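Long-range contacts in uncharacterized protein (Parabacteroides merdae, PDB 4R7F), which is of unknown function but has three immunoglobulin-like beta-sandwich domains and is probably related to the type 9 secretion system plug protein: residues A[52-57]-A[79-84]; A[109-113]-A[135-139]; A[183-189]-A[372-378]; A[284-288]-A[339-343]; A[305-309]-A[321-325]. All coordinates share one frame; numbering follows the deposited sequence. Where two conformers were deposited one is given.

Contact 1: A[52-57]-A[79-84]; sequences RYAYNV and QGTTID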
# COMPACT_ATOMS: atom_id res chain seq x y z
N ARG A 52 6.51 -35.26 18.77
CA ARG A 52 5.27 -34.72 19.33
C ARG A 52 5.56 -33.37 19.97
O ARG A 52 6.25 -33.31 20.98
CB ARG A 52 4.68 -35.66 20.40
CG ARG A 52 4.19 -37.00 19.88
CD ARG A 52 2.81 -36.90 19.24
NE ARG A 52 1.74 -37.04 20.23
CZ ARG A 52 0.45 -37.18 19.95
NH1 ARG A 52 0.02 -37.18 18.69
NH2 ARG A 52 -0.43 -37.30 20.93
N TYR A 53 5.05 -32.29 19.37
CA TYR A 53 5.18 -30.98 20.00
C TYR A 53 3.84 -30.53 20.56
O TYR A 53 2.80 -30.75 19.95
CB TYR A 53 5.66 -29.91 19.03
CG TYR A 53 6.98 -30.18 18.36
CD1 TYR A 53 8.18 -30.12 19.06
CD2 TYR A 53 7.05 -30.43 16.98
CE1 TYR A 53 9.41 -30.33 18.42
CE2 TYR A 53 8.27 -30.63 16.33
CZ TYR A 53 9.44 -30.60 17.06
OH TYR A 53 10.62 -30.85 16.40
N ALA A 54 3.90 -29.88 21.72
CA ALA A 54 2.75 -29.30 22.36
C ALA A 54 3.02 -27.81 22.72
O ALA A 54 4.16 -27.39 22.82
CB ALA A 54 2.42 -30.10 23.62
N TYR A 55 1.97 -27.03 22.96
CA TYR A 55 2.17 -25.59 23.27
C TYR A 55 1.40 -25.09 24.49
O TYR A 55 0.40 -25.67 24.87
CB TYR A 55 1.80 -24.74 22.06
CG TYR A 55 0.35 -24.81 21.67
CD1 TYR A 55 -0.11 -25.86 20.88
CD2 TYR A 55 -0.56 -23.83 22.05
CE1 TYR A 55 -1.43 -25.94 20.49
CE2 TYR A 55 -1.89 -23.90 21.65
CZ TYR A 55 -2.32 -24.97 20.88
OH TYR A 55 -3.63 -25.10 20.48
N ASN A 56 1.92 -24.02 25.10
CA ASN A 56 1.23 -23.22 26.10
C ASN A 56 0.96 -21.80 25.62
O ASN A 56 1.79 -21.20 24.93
CB ASN A 56 2.07 -23.07 27.38
CG ASN A 56 2.48 -24.39 27.97
OD1 ASN A 56 1.73 -25.37 27.98
ND2 ASN A 56 3.68 -24.41 28.49
N VAL A 57 -0.16 -21.24 26.07
CA VAL A 57 -0.53 -19.88 25.78
C VAL A 57 -0.18 -19.01 26.98
O VAL A 57 -0.60 -19.28 28.12
CB VAL A 57 -2.03 -19.81 25.44
CG1 VAL A 57 -2.46 -18.41 25.05
CG2 VAL A 57 -2.33 -20.77 24.30
N GLN A 79 -3.87 -25.93 28.46
CA GLN A 79 -2.46 -25.85 28.18
C GLN A 79 -1.99 -27.21 27.73
O GLN A 79 -2.61 -28.23 28.06
CB GLN A 79 -1.69 -25.47 29.44
CG GLN A 79 -1.99 -24.08 29.98
CD GLN A 79 -1.44 -22.94 29.13
OE1 GLN A 79 -1.50 -22.97 27.89
NE2 GLN A 79 -0.94 -21.90 29.80
N GLY A 80 -0.89 -27.23 27.00
CA GLY A 80 -0.24 -28.48 26.63
C GLY A 80 -0.95 -29.23 25.51
O GLY A 80 -0.90 -30.44 25.45
N THR A 81 -1.57 -28.49 24.60
CA THR A 81 -2.23 -29.11 23.48
C THR A 81 -1.23 -29.57 22.41
O THR A 81 -0.23 -28.90 22.15
CB THR A 81 -3.20 -28.13 22.83
OG1 THR A 81 -3.97 -27.48 23.85
CG2 THR A 81 -4.08 -28.87 21.82
N THR A 82 -1.57 -30.70 21.78
CA THR A 82 -0.70 -31.26 20.75
C THR A 82 -0.84 -30.51 19.41
O THR A 82 -1.88 -29.96 19.05
CB THR A 82 -0.88 -32.79 20.59
OG1 THR A 82 -0.67 -33.43 21.85
CG2 THR A 82 0.13 -33.39 19.61
N ILE A 83 0.28 -30.45 18.69
CA ILE A 83 0.31 -29.87 17.35
C ILE A 83 0.20 -31.03 16.36
O ILE A 83 1.15 -31.82 16.19
CB ILE A 83 1.57 -29.01 17.13
CG1 ILE A 83 1.63 -27.92 18.21
CG2 ILE A 83 1.56 -28.38 15.75
CD1 ILE A 83 2.85 -27.01 18.12
N ASP A 84 -0.98 -31.14 15.75
CA ASP A 84 -1.34 -32.32 14.97
C ASP A 84 -1.11 -32.08 13.48
O ASP A 84 -0.83 -33.01 12.76
CB ASP A 84 -2.81 -32.72 15.23
CG ASP A 84 -3.04 -33.23 16.65
OD1 ASP A 84 -2.09 -33.77 17.25
OD2 ASP A 84 -4.18 -33.09 17.16
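Ile83 N donates to Tyr53 O at 2.8 Å, and Tyr55 N to Thr81 O at 3.0 Å, joining the antiparallel strands 53-60 and 81-82. Tyr55 O then takes the N-H of Gly80 and, more weakly, that of Thr81. Beyond this point the backbone pairing gives way to a side chain: the bent Gln79 brings its amide back to Val57. Its OE1 receives Val57 N on an in-plane lone pair at 2.8 Å, with a nearly straight N-H (165°), while NE2 reaches Val57 O at 3.1 Å. Both ends of the amide are thus used on one residue, which should hold the group against turning over.

Opposite Tyr55 stand two residues, Gly80 and Thr81, which makes a G1 beta bulge; the positive phi of Gly80 (76°) suits a glycine. The bulge lies in the region matching the first domain of the plug-protein family, at one margin of its sheet.

Among the apolar contacts, chi1 of 64° sets the Tyr55 ring alongside Thr81, pointing the same way, with CE1 3.7 Å from Thr81 CB; Ile83 CG1 meets CD1 of the same ring at 3.8 Å. Ile83 CD1 also approaches Tyr53 CB.

As for charged groups, Thr82 CG2, in one of two conformers, lies over the guanidinium face of the poorly ordered Arg52, a doubtful placement. Glu123 takes Arg52 NE in a salt bridge and, in this conformer, Thr82 OG1 in a hydrogen bond.

Contact 2: A[109-113]-A[135-139]; sequences QFKVS and FSVVE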
# COMPACT_ATOMS: atom_id res chain seq x y z
N GLN A 109 -9.58 -20.98 22.20
CA GLN A 109 -10.07 -19.67 21.80
C GLN A 109 -9.69 -18.69 22.90
O GLN A 109 -9.42 -19.10 24.03
CB GLN A 109 -11.58 -19.68 21.60
CG GLN A 109 -12.14 -20.86 20.82
CD GLN A 109 -12.43 -22.05 21.70
OE1 GLN A 109 -13.01 -21.92 22.78
NE2 GLN A 109 -11.99 -23.22 21.25
N PHE A 110 -9.64 -17.41 22.55
CA PHE A 110 -9.19 -16.39 23.47
C PHE A 110 -10.38 -15.63 24.03
O PHE A 110 -11.35 -15.39 23.33
CB PHE A 110 -8.26 -15.41 22.76
CG PHE A 110 -7.11 -16.07 22.06
CD1 PHE A 110 -6.12 -16.67 22.78
CD2 PHE A 110 -7.04 -16.09 20.68
CE1 PHE A 110 -5.07 -17.29 22.14
CE2 PHE A 110 -5.98 -16.68 20.04
CZ PHE A 110 -5.00 -17.30 20.78
N LYS A 111 -10.28 -15.24 25.29
CA LYS A 111 -11.34 -14.53 25.94
C LYS A 111 -11.08 -13.04 26.05
O LYS A 111 -12.01 -12.31 26.31
CB LYS A 111 -11.53 -15.07 27.35
CG LYS A 111 -12.14 -16.45 27.39
CD LYS A 111 -12.19 -16.95 28.82
CE LYS A 111 -12.93 -18.27 28.85
NZ LYS A 111 -12.80 -18.88 30.20
N VAL A 112 -9.83 -12.60 25.90
CA VAL A 112 -9.51 -11.17 26.09
C VAL A 112 -8.51 -10.73 25.04
O VAL A 112 -7.84 -11.54 24.41
CB VAL A 112 -8.91 -10.84 27.48
CG1 VAL A 112 -9.94 -11.04 28.61
CG2 VAL A 112 -7.65 -11.66 27.73
N SER A 113 -8.40 -9.42 24.87
CA SER A 113 -7.45 -8.89 23.94
C SER A 113 -6.08 -8.87 24.59
O SER A 113 -5.92 -9.16 25.77
CB SER A 113 -7.89 -7.49 23.53
OG SER A 113 -7.73 -6.59 24.59
N PHE A 135 2.13 -12.91 18.99
CA PHE A 135 1.16 -12.20 18.18
C PHE A 135 0.22 -11.46 19.12
O PHE A 135 0.21 -11.69 20.34
CB PHE A 135 0.36 -13.14 17.27
CG PHE A 135 -0.48 -14.15 18.01
CD1 PHE A 135 0.05 -15.37 18.38
CD2 PHE A 135 -1.79 -13.85 18.37
CE1 PHE A 135 -0.71 -16.29 19.09
CE2 PHE A 135 -2.56 -14.75 19.10
CZ PHE A 135 -2.02 -15.97 19.46
N SER A 136 -0.56 -10.55 18.56
CA SER A 136 -1.46 -9.78 19.38
C SER A 136 -2.91 -9.94 18.91
O SER A 136 -3.17 -10.19 17.73
CB SER A 136 -1.07 -8.31 19.35
OG SER A 136 0.22 -8.08 19.90
N VAL A 137 -3.82 -9.75 19.85
CA VAL A 137 -5.23 -9.84 19.59
C VAL A 137 -5.87 -8.52 19.98
O VAL A 137 -5.78 -8.10 21.15
CB VAL A 137 -5.83 -10.94 20.44
CG1 VAL A 137 -7.35 -10.91 20.35
CG2 VAL A 137 -5.27 -12.29 20.01
N VAL A 138 -6.48 -7.85 18.98
CA VAL A 138 -7.06 -6.51 19.16
C VAL A 138 -8.60 -6.55 19.26
O VAL A 138 -9.25 -7.35 18.59
CB VAL A 138 -6.56 -5.52 18.07
CG1 VAL A 138 -6.85 -5.98 16.64
CG2 VAL A 138 -7.14 -4.13 18.28
N GLU A 139 -9.15 -5.76 20.18
CA GLU A 139 -10.58 -5.40 20.23
C GLU A 139 -10.66 -3.96 19.77
O GLU A 139 -10.43 -3.04 20.53
CB GLU A 139 -11.19 -5.58 21.63
CG GLU A 139 -10.38 -4.98 22.77
CD GLU A 139 -10.96 -5.25 24.16
OE1 GLU A 139 -12.16 -5.00 24.34
OE2 GLU A 139 -10.19 -5.67 25.06
O HOH W 1 -10.40 -7.87 26.44
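Ser113 OG donates to Glu139 OE2 at 2.7 Å, meeting the anti lone pair of that oxygen, the one turned away from OE1. A water bridges the same two residues: it accepts from Ser113 N at 3.0 Å and donates to Glu139 OE2 at 2.6 Å. One carboxylate oxygen therefore holds both the serine hydroxyl and the water, and Arg389 NE adds a salt bridge to it. Ser113 CB lies 3.2 Å from Val137 O, so the serine sits close against the strand backbone as well.

At the other end the contact is apolar. Phe110 and Phe135 approach from facing sides and meet at their CZ atoms, 3.5 Å apart; Phe110 CZ lies at the edge of the Phe135 ring, near its plane. The ring planes are inclined by 58° in an oblique pair. Val137 fills the interval between the two ends, its CG2 4.2 Å from Phe110 CD2 and its CG1 near Val112 O.

Torsions place the groups: Phe135 CG stands between its backbone N and carbonyl carbon (chi1 63°), carrying the ring toward Phe110, and Glu139 has the same setting before extending toward Ser113.

Farther out, Tyr116 of strand 114-122 meets the Phe110 ring and touches Val137, while Leu390 N of strand 389-397 binds Ser113 OG. The contact thus joins the end of strand 129-138 to strand 109-110 and the chain that follows it, beside strand 389-397.

Contact 3: A[183-189]-A[372-378]; sequences IFVYQDN and NEYSIYV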
# COMPACT_ATOMS: atom_id res chain seq x y z
N ILE A 183 1.46 2.99 24.55
CA ILE A 183 1.59 2.95 23.10
C ILE A 183 2.95 2.37 22.71
O ILE A 183 3.97 2.80 23.21
CB ILE A 183 1.55 4.38 22.50
CG1 ILE A 183 0.44 5.23 23.18
CG2 ILE A 183 1.44 4.32 20.97
CD1 ILE A 183 -0.85 5.32 22.44
N PHE A 184 2.96 1.44 21.77
CA PHE A 184 4.20 0.96 21.18
C PHE A 184 4.15 1.17 19.70
O PHE A 184 3.13 0.88 19.06
CB PHE A 184 4.41 -0.53 21.46
CG PHE A 184 4.83 -0.80 22.87
CD1 PHE A 184 3.92 -0.71 23.88
CD2 PHE A 184 6.15 -1.03 23.18
CE1 PHE A 184 4.29 -0.91 25.20
CE2 PHE A 184 6.54 -1.24 24.50
CZ PHE A 184 5.60 -1.18 25.51
N VAL A 185 5.26 1.68 19.16
CA VAL A 185 5.43 1.90 17.74
C VAL A 185 6.64 1.12 17.21
O VAL A 185 7.74 1.25 17.72
CB VAL A 185 5.56 3.41 17.45
CG1 VAL A 185 5.75 3.65 15.98
CG2 VAL A 185 4.30 4.13 17.94
N TYR A 186 6.42 0.32 16.19
CA TYR A 186 7.47 -0.55 15.68
C TYR A 186 7.73 -0.23 14.24
O TYR A 186 6.79 -0.16 13.45
CB TYR A 186 7.04 -2.02 15.80
CG TYR A 186 6.75 -2.48 17.21
CD1 TYR A 186 7.77 -2.95 18.02
CD2 TYR A 186 5.48 -2.48 17.72
CE1 TYR A 186 7.53 -3.40 19.31
CE2 TYR A 186 5.23 -2.91 19.02
CZ TYR A 186 6.27 -3.38 19.81
OH TYR A 186 6.06 -3.79 21.12
N GLN A 187 9.00 -0.07 13.90
CA GLN A 187 9.42 0.12 12.52
C GLN A 187 9.78 -1.23 11.95
O GLN A 187 10.53 -1.99 12.58
CB GLN A 187 10.65 1.02 12.46
CG GLN A 187 11.14 1.38 11.08
CD GLN A 187 12.46 2.16 11.11
OE1 GLN A 187 13.33 1.85 11.90
NE2 GLN A 187 12.61 3.16 10.25
N ASP A 188 9.24 -1.54 10.77
CA ASP A 188 9.54 -2.79 10.05
C ASP A 188 9.57 -4.02 10.98
O ASP A 188 10.47 -4.86 10.89
CB ASP A 188 10.84 -2.67 9.22
CG ASP A 188 10.80 -1.51 8.22
OD1 ASP A 188 9.70 -1.20 7.74
OD2 ASP A 188 11.84 -0.88 7.95
N ASN A 189 8.58 -4.09 11.87
CA ASN A 189 8.44 -5.22 12.79
C ASN A 189 9.66 -5.52 13.67
O ASN A 189 9.89 -6.67 14.04
CB ASN A 189 7.97 -6.44 11.98
CG ASN A 189 6.47 -6.37 11.70
OD1 ASN A 189 5.65 -6.48 12.61
ND2 ASN A 189 6.11 -6.14 10.46
N ASN A 372 9.04 2.33 4.37
CA ASN A 372 9.05 1.54 5.61
C ASN A 372 7.64 1.42 6.11
O ASN A 372 6.76 2.15 5.67
CB ASN A 372 9.89 2.22 6.69
CG ASN A 372 11.37 2.16 6.39
OD1 ASN A 372 11.94 1.08 6.15
ND2 ASN A 372 11.98 3.30 6.39
N GLU A 373 7.41 0.49 7.02
CA GLU A 373 6.11 0.40 7.66
C GLU A 373 6.26 0.63 9.16
O GLU A 373 7.30 0.37 9.72
CB GLU A 373 5.47 -0.96 7.41
CG GLU A 373 6.15 -2.13 8.10
CD GLU A 373 5.65 -3.44 7.56
OE1 GLU A 373 5.93 -3.74 6.38
OE2 GLU A 373 4.97 -4.15 8.31
N TYR A 374 5.20 1.13 9.79
CA TYR A 374 5.19 1.41 11.20
C TYR A 374 3.89 0.92 11.77
O TYR A 374 2.85 1.29 11.29
CB TYR A 374 5.28 2.91 11.45
CG TYR A 374 6.54 3.48 10.91
CD1 TYR A 374 6.65 3.86 9.59
CD2 TYR A 374 7.66 3.58 11.70
CE1 TYR A 374 7.84 4.37 9.09
CE2 TYR A 374 8.85 4.11 11.21
CZ TYR A 374 8.95 4.48 9.90
OH TYR A 374 10.18 4.95 9.40
N SER A 375 3.98 0.08 12.78
CA SER A 375 2.78 -0.43 13.44
C SER A 375 2.63 0.26 14.82
O SER A 375 3.57 0.30 15.60
CB SER A 375 2.86 -1.94 13.60
OG SER A 375 3.17 -2.63 12.39
N ILE A 376 1.45 0.80 15.07
CA ILE A 376 1.10 1.57 16.26
C ILE A 376 0.09 0.74 17.03
O ILE A 376 -0.97 0.42 16.52
CB ILE A 376 0.48 2.89 15.87
CG1 ILE A 376 1.46 3.67 14.99
CG2 ILE A 376 0.10 3.72 17.10
CD1 ILE A 376 0.80 4.76 14.20
N TYR A 377 0.50 0.32 18.22
CA TYR A 377 -0.29 -0.52 19.10
C TYR A 377 -0.70 0.34 20.28
O TYR A 377 0.16 0.92 20.95
CB TYR A 377 0.56 -1.67 19.66
CG TYR A 377 0.92 -2.77 18.67
CD1 TYR A 377 1.85 -2.58 17.67
CD2 TYR A 377 0.33 -4.00 18.76
CE1 TYR A 377 2.17 -3.59 16.77
CE2 TYR A 377 0.64 -5.01 17.90
CZ TYR A 377 1.57 -4.81 16.90
OH TYR A 377 1.86 -5.85 16.05
N VAL A 378 -1.99 0.36 20.56
CA VAL A 378 -2.56 1.14 21.61
C VAL A 378 -3.16 0.20 22.65
O VAL A 378 -4.15 -0.43 22.38
CB VAL A 378 -3.65 2.06 21.05
CG1 VAL A 378 -4.31 2.85 22.19
CG2 VAL A 378 -3.08 3.01 20.00
O HOH W 2 6.06 -2.64 11.94
O HOH W 3 3.60 -5.08 13.86
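Asn372 OD1 stands 2.7 Å from Asp188 OD2, just ahead of the antiparallel pair of strands 181-187 and 373-380, probably one sheet of an immunoglobulin-like sandwich, with strands 160-168 and 207-219 packed on it. Asn372 ND2 bonds Ala220 O, and the side chain lies about 4 Å from a magnesium ion.

Glu373 N donates to Asp188 OD1 at 2.9 Å, nearly along the C-O axis (172° at the hydrogen), and Glu373 O accepts from Asp188 N; the Glu373 carboxylate pairs with Arg273.

Tyr374 lies alongside Gln187, ring and amide planes 30° apart, with CE2 3.6 Å from Gln187 CG. Extended with CG anti to the backbone N (chi1 -176°), Gln187 brings NE2 to Tyr374 OH at 3.1 Å, somewhat out of the amide plane; Gln187 OE1 is held by Asn193, and the hydroxyl also bonds Gln161. With a leucine at Tyr374, Gln187 NE2 would probably lose this acceptor and Gln161 its hydroxyl partner.

Ser375 exchanges two backbone bonds with Tyr186, and its OG bonds Thr395. Ile376 packs side by side with Ile183 and Val185, its CG1 4.1 Å from Val185 CG2. On the other face the edge of Tyr186 addresses the Tyr377 face in an offset edge-to-face pair, centroids 5.4 Å apart. Val378 CG2 rests 4.0 Å from Ile183 CD1.

Asn189 ND2 bonds Glu28, and one water ties Tyr377 OH, Ser375 OG and Asn189 OD1 together.

Contact 4: A[284-288]-A[339-343]; sequences PDTEA and LKQGS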
# COMPACT_ATOMS: atom_id res chain seq x y z
N PRO A 284 5.66 -25.47 -1.48
CA PRO A 284 7.01 -25.17 -1.02
C PRO A 284 7.26 -25.51 0.47
O PRO A 284 8.38 -25.88 0.87
CB PRO A 284 7.12 -23.67 -1.28
CG PRO A 284 6.05 -23.33 -2.24
CD PRO A 284 4.95 -24.25 -1.90
N ASP A 285 6.23 -25.41 1.30
CA ASP A 285 6.39 -25.75 2.71
C ASP A 285 6.86 -27.17 2.97
O ASP A 285 7.41 -27.42 4.04
CB ASP A 285 5.10 -25.46 3.51
CG ASP A 285 4.82 -23.97 3.70
OD1 ASP A 285 5.74 -23.15 3.47
OD2 ASP A 285 3.69 -23.61 4.09
N THR A 286 6.64 -28.10 2.03
CA THR A 286 7.23 -29.46 2.13
C THR A 286 8.21 -29.84 1.00
O THR A 286 8.87 -30.87 1.06
CB THR A 286 6.13 -30.53 2.18
OG1 THR A 286 5.29 -30.40 1.03
CG2 THR A 286 5.28 -30.40 3.44
N GLU A 287 8.34 -28.99 -0.01
CA GLU A 287 9.14 -29.30 -1.19
C GLU A 287 10.43 -28.47 -1.26
O GLU A 287 11.41 -28.85 -1.92
CB GLU A 287 8.30 -29.10 -2.45
CG GLU A 287 7.12 -30.06 -2.60
CD GLU A 287 6.25 -29.73 -3.81
OE1 GLU A 287 5.64 -28.65 -3.87
OE2 GLU A 287 6.19 -30.55 -4.73
N ALA A 288 10.46 -27.34 -0.56
CA ALA A 288 11.65 -26.49 -0.54
C ALA A 288 12.74 -27.12 0.30
O ALA A 288 12.47 -27.62 1.39
CB ALA A 288 11.29 -25.14 0.02
N LEU A 339 19.18 -22.10 5.45
CA LEU A 339 17.94 -21.45 5.06
C LEU A 339 17.18 -22.32 4.04
O LEU A 339 17.77 -22.98 3.15
CB LEU A 339 18.24 -20.09 4.41
CG LEU A 339 18.80 -19.02 5.36
CD1 LEU A 339 19.21 -17.76 4.62
CD2 LEU A 339 17.78 -18.67 6.43
N LYS A 340 15.86 -22.30 4.20
CA LYS A 340 14.93 -22.91 3.27
C LYS A 340 14.80 -22.03 2.04
O LYS A 340 14.72 -20.80 2.13
CB LYS A 340 13.58 -23.07 3.94
CG LYS A 340 12.60 -23.99 3.25
CD LYS A 340 11.29 -24.04 4.04
CE LYS A 340 10.42 -25.22 3.64
NZ LYS A 340 9.50 -25.64 4.73
N GLN A 341 14.78 -22.68 0.89
CA GLN A 341 14.69 -22.00 -0.39
C GLN A 341 13.53 -21.01 -0.48
O GLN A 341 12.42 -21.30 -0.02
CB GLN A 341 14.49 -23.01 -1.50
CG GLN A 341 15.66 -23.91 -1.76
CD GLN A 341 15.30 -24.90 -2.85
OE1 GLN A 341 14.59 -25.88 -2.59
NE2 GLN A 341 15.74 -24.62 -4.07
N GLY A 342 13.79 -19.88 -1.14
CA GLY A 342 12.79 -18.83 -1.32
C GLY A 342 13.41 -17.46 -1.65
O GLY A 342 14.58 -17.38 -2.05
N SER A 343 12.60 -16.41 -1.48
CA SER A 343 13.03 -15.01 -1.65
C SER A 343 13.19 -14.41 -0.28
O SER A 343 12.25 -14.44 0.52
CB SER A 343 11.99 -14.17 -2.41
OG SER A 343 11.62 -14.80 -3.63
O HOH W 4 8.06 -23.23 5.17
O HOH W 5 13.45 -28.20 -3.86
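Lys340 runs out at full stretch past the methyl of Ala288 to the short helix 284-287. With CG anti to the backbone N (chi1 -165°) and an extended chain beyond it, its CG and CE both come 3.7 Å from Ala288 CB, and CE lies near Pro284 O. The ammonium then reaches Asp285 O, NZ donating at 2.8 Å from above the carbonyl plane and not on a lone pair. A water that accepts from Lys340 NZ, also at 2.8 Å, donates to Asp285 OD1, so the aspartate is held both directly and through solvent. The charge has a further mate in Asp44, by a salt bridge.

Were Lys340 an alanine, Asp285 O would probably lose this donor and Asp44 this salt bridge, and a gap would be likely beside the Ala288 methyl.

Gln341 meets Ala288 with its CB 4.1 Å from Ala288 CB, and its OE1 stands 3.6 Å from Ala288 CA. That oxygen accepts from Asp289 N, and a second water donates to it and to Glu287 O, each at 2.9 Å.

The helix leads into strand 290-298. Ile276 of strand 274-276 touches Pro284, Ala288 and Lys340, placing the contact where strand 332-340 turns into strand 342-352.

Contact 5: A[305-309]-A[321-325]; sequences GSVYL and KSKMG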
# COMPACT_ATOMS: atom_id res chain seq x y z
N GLY A 305 31.32 -1.43 18.09
CA GLY A 305 30.04 -2.08 17.94
C GLY A 305 30.14 -3.37 17.21
O GLY A 305 31.25 -3.82 16.86
N SER A 306 28.96 -3.95 16.95
CA SER A 306 28.86 -5.23 16.24
C SER A 306 27.84 -5.16 15.12
O SER A 306 26.92 -4.35 15.17
CB SER A 306 28.54 -6.34 17.23
OG SER A 306 29.58 -6.43 18.21
N VAL A 307 28.02 -6.00 14.11
CA VAL A 307 27.14 -6.05 12.96
C VAL A 307 26.29 -7.30 13.06
O VAL A 307 26.81 -8.39 13.41
CB VAL A 307 27.90 -6.03 11.63
CG1 VAL A 307 26.96 -6.12 10.43
CG2 VAL A 307 28.70 -4.75 11.55
N TYR A 308 24.99 -7.11 12.80
CA TYR A 308 23.99 -8.16 12.85
C TYR A 308 23.21 -8.26 11.54
O TYR A 308 22.77 -7.26 10.96
CB TYR A 308 23.00 -7.89 13.95
CG TYR A 308 23.55 -7.97 15.34
CD1 TYR A 308 24.26 -6.89 15.89
CD2 TYR A 308 23.39 -9.11 16.11
CE1 TYR A 308 24.76 -6.95 17.16
CE2 TYR A 308 23.88 -9.16 17.40
CZ TYR A 308 24.58 -8.09 17.90
OH TYR A 308 25.11 -8.20 19.14
N LEU A 309 23.01 -9.49 11.10
CA LEU A 309 22.17 -9.77 9.94
C LEU A 309 20.73 -9.69 10.44
O LEU A 309 20.39 -10.17 11.50
CB LEU A 309 22.54 -11.14 9.41
CG LEU A 309 22.02 -11.69 8.09
CD1 LEU A 309 22.00 -10.66 6.97
CD2 LEU A 309 22.93 -12.87 7.75
N LYS A 321 23.02 -15.50 17.52
CA LYS A 321 22.69 -16.21 16.32
C LYS A 321 22.80 -15.33 15.12
O LYS A 321 23.15 -15.83 14.08
CB LYS A 321 21.26 -16.75 16.34
CG LYS A 321 20.90 -17.66 17.50
CD LYS A 321 19.54 -18.28 17.14
CE LYS A 321 18.52 -18.27 18.27
NZ LYS A 321 18.04 -16.91 18.65
N SER A 322 22.45 -14.03 15.23
CA SER A 322 22.36 -13.19 14.04
C SER A 322 23.59 -12.28 13.91
O SER A 322 23.80 -11.65 12.89
CB SER A 322 21.09 -12.37 14.08
OG SER A 322 21.08 -11.52 15.23
N LYS A 323 24.39 -12.22 14.97
CA LYS A 323 25.63 -11.44 14.95
C LYS A 323 26.60 -12.00 13.92
O LYS A 323 26.65 -13.19 13.69
CB LYS A 323 26.26 -11.49 16.33
CG LYS A 323 27.46 -10.57 16.52
CD LYS A 323 27.79 -10.53 18.00
CE LYS A 323 29.06 -9.75 18.24
NZ LYS A 323 29.59 -9.96 19.59
N MSE A 324 27.34 -11.13 13.28
CA MSE A 324 28.30 -11.52 12.27
C MSE A 324 29.73 -11.37 12.74
O MSE A 324 30.15 -10.34 13.30
CB MSE A 324 28.00 -10.60 11.10
CG MSE A 324 26.77 -11.21 10.35
SE MSE A 324 26.78 -10.23 8.73
CE MSE A 324 27.66 -11.58 7.65
N GLY A 325 30.50 -12.41 12.48
CA GLY A 325 31.92 -12.40 12.77
C GLY A 325 32.64 -11.66 11.68
O GLY A 325 32.10 -11.51 10.59
O HOH W 6 30.00 -7.96 14.40
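Val307 O accepts from Met324 N at 2.8 Å with a nearly straight N-H (163°), and Leu309 N donates to Ser322 O at 2.9 Å. These two bonds flank the bridge between Tyr308 and Lys323. A water accepts from Val307 N at 2.8 Å and donates to Met324 O at 2.6 Å, so both backbone polar atoms of Val307 are tied, directly or through it, to Met324.

Ser322 OG lies at the edge of the Tyr308 ring, but its polar partners are Val317 O and Asp319 N in the preceding loop. Lys323 O is bonded by Lys335 NZ of strand 332-340.

A single beta bridge therefore binds the loop 321-325 to strand 305-310, whose backbone also pairs with strand 342-352. The loop then enters strand 325-327 of a different sheet.

Lys323, extended with CG anti to the backbone N (chi1 -172°), passes obliquely over one face of the Tyr308 ring; CG makes a CH-pi contact 4.2 Å from the ring centroid. Farther along, Lys323 CE touches Ser306 OG at 3.4 Å, where crystal contacts may help set the pose. Selenomethionine Met324 turns toward the strand, its CG 4.3 Å from Leu309 CB and its SE near Val307 CG1.

In the fold
Contact 3 is the buried one, nearest the middle of the chain, while the other four are only partly buried. Contacts 1 and 2 reach the same mixed sheet and touch through Val57 and Phe110; contact 2 also meets contact 3, where Ser136 packs on Tyr377. Contacts 4 and 5 share a second sheet, in which strands 342-352 and 305-310 are neighbours, yet stay about 7 Å apart at their nearest atoms. Chemistry follows place: contact 3 is continuous strand pairing with aromatic and aliphatic faces, contacts 1 and 5 pair backbones only briefly, and contacts 2 and 4 have no bridge, relying on side chains and waters.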